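Local coordinates for peptide ABC transporter, peptide-binding protein (Thermus thermophilus, PDB 2D5W), which binds oligopeptides, a pentapeptide among them, and probably delivers them to an ABC transporter for uptake into the cell, at residues D324-A330 with L380-M384; L332-R337 with L542-L547; N366-Y370 with A539-P543. All blocks are in the same frame, centred on the assembly; numbering follows the deposited sequence.

Interaction 1 (D324-A330 with L380-M384); sequences DKRTRQA and LLAEM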
loop_
_atom_site.group_PDB
_atom_site.type_symbol
_atom_site.label_atom_id
_atom_site.label_comp_id
_atom_site.label_asym_id
_atom_site.label_seq_id
_atom_site.Cartn_x
_atom_site.Cartn_y
_atom_site.Cartn_z
ATOM N N ASP A 324 -10.578 -13.831 20.517
ATOM C CA ASP A 324 -11.992 -14.209 20.564
ATOM C C ASP A 324 -12.800 -13.148 19.816
ATOM O O ASP A 324 -12.703 -11.964 20.127
ATOM C CB ASP A 324 -12.456 -14.294 22.023
ATOM C CG ASP A 324 -13.783 -15.011 22.178
ATOM O OD1 ASP A 324 -14.790 -14.561 21.594
ATOM O OD2 ASP A 324 -13.819 -16.034 22.894
ATOM N N LYS A 325 -13.602 -13.565 18.840
ATOM C CA LYS A 325 -14.379 -12.598 18.074
ATOM C C LYS A 325 -15.281 -11.732 18.946
ATOM O O LYS A 325 -15.559 -10.588 18.598
ATOM C CB LYS A 325 -15.220 -13.292 16.993
ATOM C CG LYS A 325 -16.418 -14.078 17.497
ATOM C CD LYS A 325 -17.243 -14.602 16.325
ATOM C CE LYS A 325 -18.431 -15.420 16.801
ATOM N NZ LYS A 325 -19.210 -15.975 15.658
ATOM N N ARG A 326 -15.742 -12.267 20.074
ATOM C CA ARG A 326 -16.610 -11.494 20.957
ATOM C C ARG A 326 -15.916 -10.231 21.461
ATOM O O ARG A 326 -16.551 -9.190 21.626
ATOM C CB ARG A 326 -17.068 -12.354 22.140
ATOM C CG ARG A 326 -18.051 -13.458 21.760
ATOM C CD ARG A 326 -18.357 -14.363 22.946
ATOM N NE ARG A 326 -17.178 -15.116 23.361
ATOM C CZ ARG A 326 -17.100 -15.836 24.475
ATOM N NH1 ARG A 326 -15.979 -16.485 24.763
ATOM N NH2 ARG A 326 -18.134 -15.902 25.303
ATOM N N THR A 327 -14.613 -10.321 21.697
ATOM C CA THR A 327 -13.852 -9.171 22.172
ATOM C C THR A 327 -13.763 -8.105 21.086
ATOM O O THR A 327 -13.892 -6.910 21.355
ATOM C CB THR A 327 -12.423 -9.579 22.561
ATOM O OG1 THR A 327 -12.481 -10.678 23.476
ATOM C CG2 THR A 327 -11.692 -8.415 23.218
ATOM N N ARG A 328 -13.543 -8.547 19.852
ATOM C CA ARG A 328 -13.423 -7.632 18.729
ATOM C C ARG A 328 -14.770 -6.979 18.426
ATOM O O ARG A 328 -14.835 -5.788 18.109
ATOM C CB ARG A 328 -12.850 -8.384 17.522
ATOM C CG ARG A 328 -11.517 -9.057 17.868
ATOM C CD ARG A 328 -10.768 -9.561 16.650
ATOM N NE ARG A 328 -11.450 -10.639 15.937
ATOM C CZ ARG A 328 -11.288 -11.936 16.179
ATOM N NH1 ARG A 328 -11.957 -12.828 15.458
ATOM N NH2 ARG A 328 -10.467 -12.351 17.133
ATOM N N GLN A 329 -15.846 -7.751 18.548
ATOM C CA GLN A 329 -17.186 -7.221 18.327
ATOM C C GLN A 329 -17.504 -6.192 19.417
ATOM O O GLN A 329 -18.092 -5.146 19.142
ATOM C CB GLN A 329 -18.216 -8.350 18.367
ATOM C CG GLN A 329 -18.009 -9.413 17.303
ATOM C CD GLN A 329 -18.981 -10.565 17.442
ATOM O OE1 GLN A 329 -19.380 -10.918 18.549
ATOM N NE2 GLN A 329 -19.353 -11.168 16.321
ATOM N N ALA A 330 -17.105 -6.488 20.654
ATOM C CA ALA A 330 -17.350 -5.579 21.769
ATOM C C ALA A 330 -16.656 -4.245 21.527
ATOM O O ALA A 330 -17.254 -3.182 21.697
ATOM C CB ALA A 330 -16.849 -6.200 23.072
ATOM N N LEU A 380 -20.985 -8.255 26.149
ATOM C CA LEU A 380 -20.034 -9.181 25.542
ATOM C C LEU A 380 -18.810 -9.379 26.426
ATOM O O LEU A 380 -18.358 -10.503 26.632
ATOM C CB LEU A 380 -19.597 -8.662 24.170
ATOM C CG LEU A 380 -20.615 -8.843 23.043
ATOM C CD1 LEU A 380 -20.270 -7.934 21.874
ATOM C CD2 LEU A 380 -20.641 -10.302 22.613
ATOM N N LEU A 381 -18.279 -8.282 26.953
ATOM C CA LEU A 381 -17.103 -8.361 27.806
ATOM C C LEU A 381 -17.405 -9.053 29.132
ATOM O O LEU A 381 -16.574 -9.792 29.656
ATOM C CB LEU A 381 -16.539 -6.957 28.040
ATOM C CG LEU A 381 -16.000 -6.300 26.763
ATOM C CD1 LEU A 381 -15.766 -4.823 27.006
ATOM C CD2 LEU A 381 -14.716 -6.993 26.324
ATOM N N ALA A 382 -18.599 -8.825 29.669
ATOM C CA ALA A 382 -18.988 -9.451 30.929
ATOM C C ALA A 382 -19.060 -10.965 30.759
ATOM O O ALA A 382 -18.689 -11.721 31.657
ATOM C CB ALA A 382 -20.333 -8.914 31.388
ATOM N N GLU A 383 -19.535 -11.402 29.597
ATOM C CA GLU A 383 -19.660 -12.824 29.307
ATOM C C GLU A 383 -18.302 -13.519 29.343
ATOM O O GLU A 383 -18.223 -14.730 29.548
ATOM C CB GLU A 383 -20.309 -13.022 27.935
ATOM C CG GLU A 383 -20.583 -14.473 27.569
ATOM C CD GLU A 383 -21.266 -14.612 26.221
ATOM O OE1 GLU A 383 -21.543 -15.758 25.808
ATOM O OE2 GLU A 383 -21.527 -13.576 25.574
ATOM N N MET A 384 -17.234 -12.753 29.148
ATOM C CA MET A 384 -15.895 -13.324 29.156
ATOM C C MET A 384 -15.142 -13.148 30.473
ATOM O O MET A 384 -13.918 -13.276 30.521
ATOM C CB MET A 384 -15.083 -12.764 27.986
ATOM C CG MET A 384 -15.617 -13.233 26.636
ATOM S SD MET A 384 -14.684 -12.640 25.217
ATOM C CE MET A 384 -15.200 -10.916 25.187
HETATM O O HOH W 1 -17.293 -16.969 27.754
#
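The side chain of R326 governs the polar edge of this helix-to-helix contact. Its chi1 m, chi2 t, chi3 m conformation turns the guanidinium back to D324, the N-cap residue, whose chi1 t places OD1 2.9 Å from R326 N and 3.0 Å from R326 NE, while OD2 lies 2.9 Å from R326 NH1. One carboxylate thus caps the helix and holds the arginine. Across the gap, R326 NH2 forms a longer salt bridge with OE1 of the extended E383 (3.4 Å), and a water links R326 NH2 to E383 O. M384, unbranched and flexible, lies under the guanidinium (CG to R326 CZ 3.7 Å) and brings CE to 3.2 Å from T327 OG1, a hydroxyl hydrogen-bonded to G321 O. Deeper, small A330 lets the helices approach: its CB is 3.8 Å from both L380 CB and L381 CG, and L380 (chi1 m, chi2 t) sets CD1 3.7 Å from A330 N. The contact joins the start of helix 325-333 to the end of helix 374-383, with F405 of strand 401-410 touching T327 and L381.

Interaction 2 (L332-R337 with L542-L547); sequences LHALNR and LPALPL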
loop_
_atom_site.group_PDB
_atom_site.type_symbol
_atom_site.label_atom_id
_atom_site.label_comp_id
_atom_site.label_asym_id
_atom_site.label_seq_id
_atom_site.Cartn_x
_atom_site.Cartn_y
_atom_site.Cartn_z
ATOM N N LEU A 332 -15.724 -2.912 18.691
ATOM C CA LEU A 332 -16.348 -2.176 17.596
ATOM C C LEU A 332 -17.651 -1.503 18.026
ATOM O O LEU A 332 -17.945 -0.384 17.597
ATOM C CB LEU A 332 -16.584 -3.091 16.386
ATOM C CG LEU A 332 -16.950 -2.363 15.082
ATOM C CD1 LEU A 332 -15.913 -1.283 14.776
ATOM C CD2 LEU A 332 -17.039 -3.361 13.935
ATOM N N HIS A 333 -18.434 -2.179 18.866
ATOM C CA HIS A 333 -19.687 -1.600 19.359
ATOM C C HIS A 333 -19.401 -0.367 20.219
ATOM O O HIS A 333 -20.279 0.476 20.419
ATOM C CB HIS A 333 -20.474 -2.612 20.207
ATOM C CG HIS A 333 -21.328 -3.551 19.412
ATOM N ND1 HIS A 333 -22.278 -3.120 18.513
ATOM C CD2 HIS A 333 -21.413 -4.903 19.428
ATOM C CE1 HIS A 333 -22.914 -4.165 18.009
ATOM N NE2 HIS A 333 -22.408 -5.258 18.550
ATOM N N ALA A 334 -18.177 -0.269 20.733
ATOM C CA ALA A 334 -17.787 0.861 21.570
ATOM C C ALA A 334 -17.149 2.000 20.778
ATOM O O ALA A 334 -16.819 3.039 21.344
ATOM C CB ALA A 334 -16.841 0.393 22.667
ATOM N N LEU A 335 -16.957 1.799 19.476
ATOM C CA LEU A 335 -16.376 2.833 18.624
ATOM C C LEU A 335 -17.523 3.557 17.925
ATOM O O LEU A 335 -18.229 2.970 17.105
ATOM C CB LEU A 335 -15.437 2.215 17.581
ATOM C CG LEU A 335 -14.290 1.350 18.114
ATOM C CD1 LEU A 335 -13.345 1.008 16.972
ATOM C CD2 LEU A 335 -13.535 2.088 19.213
ATOM N N ASN A 336 -17.723 4.828 18.257
ATOM C CA ASN A 336 -18.804 5.587 17.647
ATOM C C ASN A 336 -18.357 6.088 16.283
ATOM O O ASN A 336 -18.109 7.278 16.083
ATOM C CB ASN A 336 -19.204 6.760 18.538
ATOM C CG ASN A 336 -20.460 7.442 18.054
ATOM O OD1 ASN A 336 -21.052 7.037 17.052
ATOM N ND2 ASN A 336 -20.880 8.481 18.765
ATOM N N ARG A 337 -18.268 5.157 15.340
ATOM C CA ARG A 337 -17.822 5.465 13.990
ATOM C C ARG A 337 -18.747 6.416 13.243
ATOM O O ARG A 337 -18.283 7.338 12.571
ATOM C CB ARG A 337 -17.642 4.165 13.200
ATOM C CG ARG A 337 -16.584 3.242 13.796
ATOM C CD ARG A 337 -16.519 1.926 13.049
ATOM N NE ARG A 337 -17.759 1.172 13.198
ATOM C CZ ARG A 337 -18.166 0.226 12.359
ATOM N NH1 ARG A 337 -19.310 -0.404 12.575
ATOM N NH2 ARG A 337 -17.435 -0.089 11.297
ATOM N N LEU A 542 -14.726 -10.173 12.333
ATOM C CA LEU A 542 -13.981 -8.930 12.556
ATOM C C LEU A 542 -12.487 -9.119 12.840
ATOM O O LEU A 542 -11.987 -8.721 13.896
ATOM C CB LEU A 542 -14.609 -8.125 13.700
ATOM C CG LEU A 542 -16.010 -7.553 13.476
ATOM C CD1 LEU A 542 -16.458 -6.855 14.750
ATOM C CD2 LEU A 542 -16.009 -6.584 12.299
ATOM N N PRO A 543 -11.748 -9.732 11.898
ATOM C CA PRO A 543 -10.310 -9.923 12.130
ATOM C C PRO A 543 -9.606 -8.573 12.289
ATOM O O PRO A 543 -8.543 -8.479 12.897
ATOM C CB PRO A 543 -9.857 -10.704 10.898
ATOM C CG PRO A 543 -10.861 -10.330 9.848
ATOM C CD PRO A 543 -12.163 -10.303 10.605
ATOM N N ALA A 544 -10.212 -7.536 11.718
ATOM C CA ALA A 544 -9.726 -6.165 11.835
ATOM C C ALA A 544 -10.997 -5.341 11.997
ATOM O O ALA A 544 -12.079 -5.793 11.619
ATOM C CB ALA A 544 -8.971 -5.735 10.582
ATOM N N LEU A 545 -10.881 -4.145 12.564
ATOM C CA LEU A 545 -12.049 -3.300 12.761
ATOM C C LEU A 545 -12.124 -2.273 11.644
ATOM O O LEU A 545 -11.242 -1.424 11.510
ATOM C CB LEU A 545 -11.970 -2.593 14.116
ATOM C CG LEU A 545 -11.665 -3.487 15.323
ATOM C CD1 LEU A 545 -11.697 -2.657 16.597
ATOM C CD2 LEU A 545 -12.680 -4.617 15.406
ATOM N N PRO A 546 -13.169 -2.349 10.809
ATOM C CA PRO A 546 -13.286 -1.379 9.718
ATOM C C PRO A 546 -13.740 -0.032 10.267
ATOM O O PRO A 546 -14.625 0.020 11.121
ATOM C CB PRO A 546 -14.327 -2.021 8.808
ATOM C CG PRO A 546 -15.255 -2.687 9.797
ATOM C CD PRO A 546 -14.310 -3.288 10.823
ATOM N N LEU A 547 -13.130 1.054 9.797
ATOM C CA LEU A 547 -13.527 2.376 10.269
ATOM C C LEU A 547 -14.276 3.158 9.189
ATOM O O LEU A 547 -15.483 3.362 9.302
ATOM C CB LEU A 547 -12.309 3.166 10.775
ATOM C CG LEU A 547 -11.622 2.585 12.022
ATOM C CD1 LEU A 547 -10.519 3.530 12.477
ATOM C CD2 LEU A 547 -12.638 2.376 13.145
#
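L332 is the main bump here, a leucine near the C-terminal end of helix 325-333 whose two methyls reach different parts of the opposing chain. CD2 meets L542 CD1 at 3.6 Å and also approaches P546 CD at 4.1 Å; CD1 lies 4.2 Å from L545 CB. The hollow it fills is therefore walled by L542, L545 and P546. A branched side chain suits this place because it touches several walls at once, and the compact, puckered ring of P546 gives one of them a rigid, nonpolar surface. A second fit follows where the chain has left the helix. L335 sends CD1 to L545 CD1 (4.0 Å) and L547 CD2 (4.1 Å), so that its tip meets the ends of both strand leucines. L547 CD2 also lies 3.9 Å from R337 CD, the aliphatic part of the arginine completing the apolar surface.

The one hydrogen bond between the segments runs from R337 NH2 to P546 O (2.8 Å). Proline has no backbone NH to give, but its carbonyl remains a good acceptor, and arginine is long enough to reach it; R337 NH1 binds Y370 O as well, so the buried charge is shared between two backbone carbonyls. Between L335 and R337 the chain bends in an inverse gamma turn centred on N336, whose side chain N-caps the next helix through G339 N. The end of helix 325-333, this bend and the start of helix 337-345 pack on L542, just after helix 524-541, and on the first residues of strand 544-557, the helix-on-sheet layering found in the α/β lobes of periplasmic-type solute-binding proteins.

Interaction 3 (N366-Y370 with A539-P543); sequences NVKKY and AEELP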
loop_
_atom_site.group_PDB
_atom_site.type_symbol
_atom_site.label_atom_id
_atom_site.label_comp_id
_atom_site.label_asym_id
_atom_site.label_seq_id
_atom_site.Cartn_x
_atom_site.Cartn_y
_atom_site.Cartn_z
ATOM N N ASN A 366 -24.096 -5.467 2.022
ATOM C CA ASN A 366 -25.022 -6.192 2.888
ATOM C C ASN A 366 -24.473 -6.946 4.098
ATOM O O ASN A 366 -25.231 -7.647 4.771
ATOM C CB ASN A 366 -25.820 -7.174 2.026
ATOM C CG ASN A 366 -26.458 -6.507 0.823
ATOM O OD1 ASN A 366 -26.526 -7.091 -0.259
ATOM N ND2 ASN A 366 -26.936 -5.282 1.006
ATOM N N VAL A 367 -23.184 -6.814 4.395
ATOM C CA VAL A 367 -22.622 -7.537 5.533
ATOM C C VAL A 367 -23.123 -7.014 6.877
ATOM O O VAL A 367 -23.658 -5.909 6.972
ATOM C CB VAL A 367 -21.073 -7.492 5.532
ATOM C CG1 VAL A 367 -20.543 -7.978 4.194
ATOM C CG2 VAL A 367 -20.584 -6.080 5.840
ATOM N N LYS A 368 -22.940 -7.827 7.911
ATOM C CA LYS A 368 -23.352 -7.483 9.267
ATOM C C LYS A 368 -22.714 -6.167 9.711
ATOM O O LYS A 368 -21.521 -5.943 9.495
ATOM C CB LYS A 368 -22.944 -8.612 10.215
ATOM C CG LYS A 368 -23.283 -8.392 11.678
ATOM C CD LYS A 368 -22.873 -9.608 12.495
ATOM C CE LYS A 368 -23.155 -9.415 13.973
ATOM N NZ LYS A 368 -22.768 -10.623 14.752
ATOM N N LYS A 369 -23.511 -5.300 10.332
ATOM C CA LYS A 369 -23.028 -4.008 10.811
ATOM C C LYS A 369 -23.052 -3.949 12.335
ATOM O O LYS A 369 -23.972 -4.467 12.974
ATOM C CB LYS A 369 -23.893 -2.873 10.256
ATOM C CG LYS A 369 -23.918 -2.773 8.739
ATOM C CD LYS A 369 -24.817 -1.631 8.293
ATOM C CE LYS A 369 -24.913 -1.556 6.778
ATOM N NZ LYS A 369 -25.822 -0.464 6.338
ATOM N N TYR A 370 -22.042 -3.308 12.912
ATOM C CA TYR A 370 -21.942 -3.171 14.359
ATOM C C TYR A 370 -22.158 -1.720 14.759
ATOM O O TYR A 370 -21.237 -0.903 14.718
ATOM C CB TYR A 370 -20.569 -3.649 14.825
ATOM C CG TYR A 370 -20.333 -5.117 14.562
ATOM C CD1 TYR A 370 -20.591 -6.071 15.544
ATOM C CD2 TYR A 370 -19.864 -5.556 13.323
ATOM C CE1 TYR A 370 -20.385 -7.424 15.305
ATOM C CE2 TYR A 370 -19.655 -6.909 13.070
ATOM C CZ TYR A 370 -19.916 -7.837 14.066
ATOM O OH TYR A 370 -19.692 -9.173 13.831
ATOM N N ALA A 539 -17.115 -10.136 8.216
ATOM C CA ALA A 539 -17.840 -9.227 9.097
ATOM C C ALA A 539 -18.278 -9.877 10.405
ATOM O O ALA A 539 -18.350 -9.211 11.436
ATOM C CB ALA A 539 -19.044 -8.639 8.372
ATOM N N GLU A 540 -18.577 -11.170 10.375
ATOM C CA GLU A 540 -18.982 -11.844 11.602
ATOM C C GLU A 540 -17.799 -12.008 12.550
ATOM O O GLU A 540 -17.951 -11.897 13.767
ATOM C CB GLU A 540 -19.575 -13.223 11.294
ATOM C CG GLU A 540 -19.793 -14.086 12.539
ATOM C CD GLU A 540 -20.688 -13.425 13.582
ATOM O OE1 GLU A 540 -20.629 -13.834 14.762
ATOM O OE2 GLU A 540 -21.457 -12.507 13.229
ATOM N N GLU A 541 -16.619 -12.250 11.985
ATOM C CA GLU A 541 -15.410 -12.478 12.771
ATOM C C GLU A 541 -14.582 -11.237 13.119
ATOM O O GLU A 541 -13.814 -11.257 14.083
ATOM C CB GLU A 541 -14.528 -13.486 12.033
ATOM C CG GLU A 541 -15.243 -14.783 11.677
ATOM C CD GLU A 541 -14.956 -15.896 12.660
ATOM O OE1 GLU A 541 -15.129 -15.683 13.877
ATOM O OE2 GLU A 541 -14.557 -16.991 12.212
ATOM N N LEU A 542 -14.726 -10.173 12.333
ATOM C CA LEU A 542 -13.981 -8.930 12.556
ATOM C C LEU A 542 -12.487 -9.119 12.840
ATOM O O LEU A 542 -11.987 -8.721 13.896
ATOM C CB LEU A 542 -14.609 -8.125 13.700
ATOM C CG LEU A 542 -16.010 -7.553 13.476
ATOM C CD1 LEU A 542 -16.458 -6.855 14.750
ATOM C CD2 LEU A 542 -16.009 -6.584 12.299
ATOM N N PRO A 543 -11.748 -9.732 11.898
ATOM C CA PRO A 543 -10.310 -9.923 12.130
ATOM C C PRO A 543 -9.606 -8.573 12.289
ATOM O O PRO A 543 -8.543 -8.479 12.897
ATOM C CB PRO A 543 -9.857 -10.704 10.898
ATOM C CG PRO A 543 -10.861 -10.330 9.848
ATOM C CD PRO A 543 -12.163 -10.303 10.605
#
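A salt bridge and a tyrosine hydrogen bond tie the loop 366-370 to the end of helix 524-541. K368, fully extended with every chi angle t, brings NZ to 2.8 Å from E540 OE2; the other carboxylate oxygen, OE1, pairs with K325, so one glutamate serves two lysines. Y370 donates from OH to A539 O at 2.7 Å. Such carbonyls at a helix C-terminus lack the next turn's NH groups, and a tyrosine hydroxyl is well placed to supply a donor. Farther out, L542, which leaves the helix with positive phi, lays CD1 over the Y370 ring in a CH-pi contact, 3.7 Å from the centroid and 16° off the normal. Small A539 fits close to the loop: its CB is 3.7 Å from V367 CB and 3.8 Å from K368 O. Across this contact Y370 works through both its hydroxyl and a ring face. The chemistry implies a divided interface, with the charged pair at the more exposed margin and the tyrosine bond and apolar contacts buried beside it.

All three contacts lie on the same side of the chain's centre: interactions 2 and 3 have centres about 9 Å apart, while that of interaction 1 lies about 12 Å from that of interaction 2 and 14 Å from that of interaction 3. Helix 325-333 serves interactions 1 and 2, and the passage from helix 524-541 into strand 544-557 serves 2 and 3, which share L542 and P543. Along the chain the order is 324-330, 332-337, 366-370, 380-384, then 539-547, so interaction 1 crosses the other two. K325 with E540 links interactions 1 and 3. Chain parts 50 to 205 residues apart are thus gathered into one continuous region, joining its helices to the mixed sheet that contains strand 544-557.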